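Local coordinates for uncharacterized protein DR_0571 (Deinococcus radiodurans R1, PDB 3C4N) that is of uncertain function but binds ADP, and probably acts as an FAD-dependent oxidoreductase of the ETF-QO/FixC family, at residues A150-P154 against A155-V159; V322-M325 against D326-A330. One frame throughout, in Å; residues are numbered along the deposited sequence.

How the interactions relate
Following the chain from its N terminus, interaction 1 closes first: within residues 150-159, which run from helix 146-149 to strand 159-163, the chain turns tightly between Asp153 and Pro158. Interaction 2 comes much later, where helix 315-324 gives way to the loop leading to strand 347-352. Each joins adjoining residues, so the two contacts stand in series, neither nesting nor crossing. In space, however, their centres lie 10 Å apart and the backbones meet directly: Asp153 N approaches Ala327 O at 2.8 Å and Leu151 O approaches Ala330 N at 3.0 Å, both probable hydrogen bonds. Two locally closed turns, distant in sequence, thus tie the loop before strand 159-163 to the one after helix 315-324.

Interaction 1. Residues A150-P154 against A155-V159; sequences ALLDP and ARLPV
Asp153 and Arg156 are brought together by their first torsions: the carboxylate of Asp153 swings opposite its backbone N (chi1 179°), while CG of Arg156 stays beside its backbone N (chi1 -43°). OD1 of Asp153 reaches forward over the turn and accepts Arg156 N at 3.1 Å, on its anti side and 32° out of the carboxylate plane. Ala155 N adds a weak bond to Asp153 OD1 at 2.9 Å. The backbone O of Asp153 takes weak bonds from Arg156 N (3.0 Å) and Leu157 N (3.1 Å). A side-chain oxygen bonded to amides two and three residues on, with the main-chain oxygen bonded three and four on, is an Asx motif, here capping one helix-like turn. Pro158 has no N-H to offer Pro154 O, so that bonding pattern cannot be carried on. Lacking OD1, an alanine here would probably leave Arg156 N with just its weak bond to Asp153 O and the turn less firmly held. The stem of Arg156 lies against the carboxylate, CG 3.4 Å from Asp153 OD1, yet its guanidinium is nearly perpendicular without a salt bridge, and the side chain touches Asp326. CB of Leu152 meets CD1 of Leu157 at 4.1 Å, both leucines resting on Leu126 of strand 118-127.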
# COMPACT_ATOMS: atom_id res chain seq x y z
N ALA A 150 27.42 -34.75 1.32
CA ALA A 150 28.05 -34.69 2.64
C ALA A 150 27.05 -34.52 3.78
O ALA A 150 27.41 -34.64 4.96
CB ALA A 150 29.08 -33.56 2.67
N LEU A 151 25.81 -34.21 3.44
CA LEU A 151 24.79 -34.01 4.46
C LEU A 151 24.24 -35.34 4.96
O LEU A 151 23.80 -35.45 6.10
CB LEU A 151 23.64 -33.18 3.90
CG LEU A 151 23.99 -31.82 3.32
CD1 LEU A 151 22.73 -31.21 2.72
CD2 LEU A 151 24.56 -30.90 4.40
N LEU A 152 24.27 -36.35 4.10
CA LEU A 152 23.71 -37.64 4.45
C LEU A 152 24.67 -38.81 4.40
O LEU A 152 25.86 -38.67 4.11
CB LEU A 152 22.52 -37.96 3.54
CG LEU A 152 22.28 -37.04 2.34
CD1 LEU A 152 21.56 -37.78 1.22
CD2 LEU A 152 21.46 -35.86 2.80
N ASP A 153 24.12 -39.98 4.69
CA ASP A 153 24.87 -41.21 4.66
C ASP A 153 24.27 -42.06 3.54
O ASP A 153 23.19 -42.63 3.68
CB ASP A 153 24.75 -41.93 6.00
CG ASP A 153 25.50 -43.24 6.03
OD1 ASP A 153 25.15 -44.14 5.24
OD2 ASP A 153 26.44 -43.36 6.83
N PRO A 154 24.96 -42.15 2.40
CA PRO A 154 24.53 -42.92 1.23
C PRO A 154 24.01 -44.33 1.54
O PRO A 154 23.12 -44.82 0.86
CB PRO A 154 25.78 -42.96 0.36
CG PRO A 154 26.41 -41.62 0.65
CD PRO A 154 26.26 -41.50 2.15
N ALA A 155 24.57 -44.97 2.56
CA ALA A 155 24.16 -46.32 2.93
C ALA A 155 22.76 -46.40 3.56
O ALA A 155 21.98 -47.28 3.24
CB ALA A 155 25.19 -46.95 3.87
N ARG A 156 22.46 -45.46 4.46
CA ARG A 156 21.16 -45.44 5.12
C ARG A 156 20.08 -44.79 4.24
O ARG A 156 18.89 -44.86 4.55
CB ARG A 156 21.28 -44.70 6.46
CG ARG A 156 22.53 -45.08 7.27
CD ARG A 156 22.60 -44.32 8.58
NE ARG A 156 21.96 -45.04 9.67
CZ ARG A 156 22.60 -45.84 10.51
NH1 ARG A 156 23.91 -46.02 10.40
NH2 ARG A 156 21.93 -46.49 11.46
N LEU A 157 20.50 -44.16 3.15
CA LEU A 157 19.59 -43.51 2.21
C LEU A 157 20.15 -43.73 0.81
O LEU A 157 20.49 -42.78 0.10
CB LEU A 157 19.50 -42.00 2.49
CG LEU A 157 18.76 -41.52 3.74
CD1 LEU A 157 18.96 -40.03 3.92
CD2 LEU A 157 17.27 -41.86 3.62
N PRO A 158 20.24 -45.00 0.38
CA PRO A 158 20.76 -45.39 -0.93
C PRO A 158 19.96 -44.92 -2.14
O PRO A 158 20.54 -44.49 -3.14
CB PRO A 158 20.80 -46.91 -0.82
CG PRO A 158 19.61 -47.21 0.01
CD PRO A 158 19.71 -46.16 1.10
N VAL A 159 18.63 -45.01 -2.06
CA VAL A 159 17.77 -44.62 -3.17
C VAL A 159 16.89 -43.40 -2.90
O VAL A 159 16.72 -42.96 -1.76
CB VAL A 159 16.86 -45.80 -3.57
CG1 VAL A 159 17.71 -47.03 -3.93
CG2 VAL A 159 15.90 -46.13 -2.42

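Interaction 2. Residues V322-M325 against D326-A330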
# COMPACT_ATOMS: atom_id res chain seq x y z
N VAL A 322 16.68 -36.38 15.96
CA VAL A 322 17.40 -37.50 16.54
C VAL A 322 17.21 -38.74 15.68
O VAL A 322 18.14 -39.50 15.45
CB VAL A 322 16.91 -37.79 17.97
CG1 VAL A 322 17.56 -39.04 18.52
CG2 VAL A 322 17.21 -36.59 18.87
N GLY A 323 15.99 -38.92 15.17
CA GLY A 323 15.70 -40.08 14.34
C GLY A 323 16.27 -40.00 12.94
O GLY A 323 16.32 -41.00 12.23
N LEU A 324 16.72 -38.82 12.55
CA LEU A 324 17.29 -38.63 11.22
C LEU A 324 18.79 -38.37 11.19
O LEU A 324 19.41 -38.39 10.13
CB LEU A 324 16.58 -37.50 10.50
CG LEU A 324 15.45 -37.91 9.56
CD1 LEU A 324 14.69 -36.68 9.12
CD2 LEU A 324 16.01 -38.67 8.38
N MSE A 325 19.36 -38.13 12.37
CA MSE A 325 20.79 -37.85 12.48
C MSE A 325 21.70 -38.89 11.87
O MSE A 325 22.73 -38.56 11.30
CB MSE A 325 21.18 -37.67 13.94
CG MSE A 325 20.98 -36.25 14.43
SE MSE A 325 21.45 -36.10 16.26
CE MSE A 325 19.98 -34.99 16.81
N ASP A 326 21.35 -40.16 12.01
CA ASP A 326 22.20 -41.18 11.44
C ASP A 326 22.15 -41.04 9.92
O ASP A 326 23.18 -40.87 9.27
CB ASP A 326 21.75 -42.57 11.90
CG ASP A 326 21.92 -42.76 13.40
OD1 ASP A 326 22.99 -42.42 13.93
OD2 ASP A 326 20.98 -43.24 14.06
N ALA A 327 20.95 -41.08 9.36
CA ALA A 327 20.78 -40.98 7.92
C ALA A 327 21.29 -39.66 7.35
O ALA A 327 21.85 -39.62 6.25
CB ALA A 327 19.30 -41.15 7.55
N VAL A 328 21.09 -38.58 8.10
CA VAL A 328 21.50 -37.25 7.67
C VAL A 328 22.43 -36.63 8.72
O VAL A 328 22.04 -35.77 9.50
CB VAL A 328 20.24 -36.38 7.45
CG1 VAL A 328 20.60 -35.03 6.86
CG2 VAL A 328 19.29 -37.14 6.55
N PRO A 329 23.70 -37.07 8.73
CA PRO A 329 24.72 -36.60 9.67
C PRO A 329 24.75 -35.09 9.87
O PRO A 329 25.06 -34.61 10.96
CB PRO A 329 26.02 -37.13 9.07
CG PRO A 329 25.58 -38.39 8.38
CD PRO A 329 24.31 -37.94 7.70
N ALA A 330 24.44 -34.36 8.81
CA ALA A 330 24.45 -32.90 8.86
C ALA A 330 23.55 -32.38 9.98
O ALA A 330 23.74 -31.27 10.46
CB ALA A 330 24.00 -32.33 7.51
O HOH W 1 18.80 -42.19 10.93
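Val328 N donates to Leu324 O over 2.6 Å, a short bond with an angle of 154° at the hydrogen and the donor nearly along the C=O axis. A residue four places on thus returns to the carbonyl, the spacing of an alpha-helical bond. The neighbouring positions show how that pattern is mended and then broken. A water takes the place of the direct link one step earlier: it donates to Gly323 O at 3.0 Å and accepts Ala327 N at 2.9 Å. One step later Pro329 brings no N-H, and Met325 O is met instead by the CA-H of Pro329, with CA 3.2 Å away. The side chains follow the backbone. With CG1 of Val328 opposite the backbone N (chi1 -174°), CG2 is left beside that N and faces Leu324, whose CD2 lies alongside at 4.1 Å, the two side chains running in step. Ala327 CB adds a second methyl to Leu324 CD2, at 4.2 Å. The turn follows helix 315-324 and leads into a 3-10 segment that starts at Pro329; there Ala330 touches Leu262, and the chain runs on towards strand 347-352.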